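PDB 4NB5: DNA binding protein from Mycobacterium tuberculosis, which represses its own gene and those of MmpS-MmpL transport systems by binding as a homodimer directly to their promoter regions. Local coordinates for the interface of chains A and B. Numbering follows the deposited sequence. Chains: chain A/B, DNA binding protein.

The interface of chains A and B. Residues chain A 43-44, 49, 95, 97-98; chain B 132, 135-136, 138.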
# COMPACT_ATOMS: atom_id res chain seq x y z
N LEU A 43 -6.36 20.67 16.33
CA LEU A 43 -5.54 20.75 17.53
C LEU A 43 -4.03 20.79 17.22
O LEU A 43 -3.20 21.11 18.09
CB LEU A 43 -5.90 19.61 18.49
CG LEU A 43 -7.26 19.81 19.16
CD1 LEU A 43 -7.71 18.53 19.84
CD2 LEU A 43 -7.19 20.92 20.19
N LEU A 44 -3.67 20.47 15.98
CA LEU A 44 -2.28 20.60 15.54
C LEU A 44 -1.92 22.03 15.17
O LEU A 44 -0.74 22.39 15.19
CB LEU A 44 -2.03 19.69 14.33
CG LEU A 44 -1.74 18.25 14.71
CD1 LEU A 44 -2.04 17.30 13.56
CD2 LEU A 44 -0.30 18.11 15.16
N GLU A 49 -3.17 26.65 22.00
CA GLU A 49 -3.18 25.20 21.81
C GLU A 49 -4.40 24.57 22.47
O GLU A 49 -5.00 23.65 21.92
CB GLU A 49 -1.88 24.59 22.35
CG GLU A 49 -0.68 25.06 21.56
CD GLU A 49 0.61 24.36 21.94
OE1 GLU A 49 0.56 23.32 22.64
OE2 GLU A 49 1.68 24.86 21.53
N LEU A 95 -3.52 19.17 22.26
CA LEU A 95 -2.61 18.18 21.72
C LEU A 95 -1.54 17.91 22.77
O LEU A 95 -1.02 18.84 23.41
CB LEU A 95 -1.96 18.70 20.44
CG LEU A 95 -1.26 17.63 19.61
CD1 LEU A 95 -2.28 16.86 18.80
CD2 LEU A 95 -0.21 18.26 18.70
N PRO A 97 2.15 16.96 24.31
CA PRO A 97 3.55 17.16 23.91
C PRO A 97 4.04 15.93 23.15
O PRO A 97 3.69 14.82 23.54
CB PRO A 97 4.30 17.26 25.25
CG PRO A 97 3.26 17.50 26.29
CD PRO A 97 1.98 16.92 25.77
N ASN A 98 4.82 16.11 22.08
CA ASN A 98 5.32 14.98 21.30
C ASN A 98 4.19 14.00 21.04
O ASN A 98 4.33 12.80 21.28
CB ASN A 98 6.44 14.27 22.04
CG ASN A 98 7.63 15.18 22.30
OD1 ASN A 98 8.30 15.63 21.37
ND2 ASN A 98 7.89 15.46 23.58
N ARG B 132 4.03 28.54 16.98
CA ARG B 132 2.73 27.96 16.68
C ARG B 132 2.88 26.69 15.85
O ARG B 132 2.02 25.81 15.89
CB ARG B 132 1.84 28.95 15.93
CG ARG B 132 0.39 28.51 15.83
CD ARG B 132 -0.49 29.57 15.20
NE ARG B 132 -1.75 29.00 14.73
CZ ARG B 132 -2.60 29.61 13.90
NH1 ARG B 132 -2.34 30.84 13.47
NH2 ARG B 132 -3.70 28.99 13.51
N ARG B 135 4.13 22.01 17.07
CA ARG B 135 3.42 20.73 17.05
C ARG B 135 3.57 20.01 15.71
O ARG B 135 3.80 18.80 15.66
CB ARG B 135 1.93 20.94 17.35
CG ARG B 135 1.63 21.36 18.78
CD ARG B 135 0.28 22.06 18.84
NE ARG B 135 0.35 23.39 18.23
CZ ARG B 135 -0.70 24.16 17.97
NH1 ARG B 135 -1.93 23.76 18.25
NH2 ARG B 135 -0.50 25.36 17.42
N LEU B 136 3.42 20.76 14.62
CA LEU B 136 3.55 20.17 13.29
C LEU B 136 4.98 19.72 13.01
O LEU B 136 5.19 18.69 12.38
CB LEU B 136 3.12 21.15 12.21
CG LEU B 136 1.61 21.31 12.03
CD1 LEU B 136 1.32 22.55 11.20
CD2 LEU B 136 0.98 20.09 11.38
N GLU B 138 7.13 18.69 15.21
CA GLU B 138 7.32 17.48 16.00
C GLU B 138 6.67 16.27 15.32
O GLU B 138 7.25 15.18 15.28
CB GLU B 138 6.75 17.67 17.41
CG GLU B 138 7.58 18.63 18.29
CD GLU B 138 6.96 18.87 19.66
OE1 GLU B 138 5.79 18.48 19.88
OE2 GLU B 138 7.66 19.46 20.52
O HOH W 1 1.79 23.29 14.86
O HOH W 2 2.91 24.54 18.62
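A:Leu43 and A:Leu44 keep helical backbone torsions at the C-terminal end of helix 34-45 and offer their carbonyls to B:Arg135, itself helical in the first turn of helix 134-159. B:Arg135 NH1 donates to A:Leu43 O at 2.9 Å; the donor stands above the carbonyl plane, 54° out of it, and the bond is bent. A:Leu44 O instead lies under the middle of the guanidinium, 3.3 Å from B:Arg135 CZ, a contact with the face and not a hydrogen bond. Over the opposite face comes A:Glu49. Its extended chain runs antiparallel to the arginine, CG sitting above the guanidinium centre and the carboxylate stacked nearly parallel, 10° between the planes. The salt bridge is accordingly a long one, 3.8 Å from A:Glu49 OE2 to B:Arg135 NE. The arginine chain bends at chi3 (-72°), which turns its tip back towards its own 3-10 helix, and B:Arg135 NH2 gives a bond of 3.0 Å to B:Arg132 O, on a carbonyl lone pair. Sandwiched between A:Leu44 O and A:Glu49 CG and tied at both terminal nitrogens, the group probably has little freedom to rotate. Water 2 joins B:Arg135 NE to A:Glu49 OE2, while water 1 links A:Leu44 O with B:Arg132 O and B:Leu136 N. The partly negative carbonyls of the helix 34-45 C-terminus and the A:Glu49 carboxylate would be expected to stabilise the guanidinium's charge. Nearer the arginine's backbone, A:Leu95 CD2 packs against B:Arg135 CG at 3.6 Å. B:Glu138 OE1 accepts a weak bond from A:Asn98 N. The patch fastens the start of chain B's last helix to chain A's winged helix-turn-helix domain, at helix 34-45, the following loop and strand 92-95; its two-fold twin completes the MarR-type homodimer.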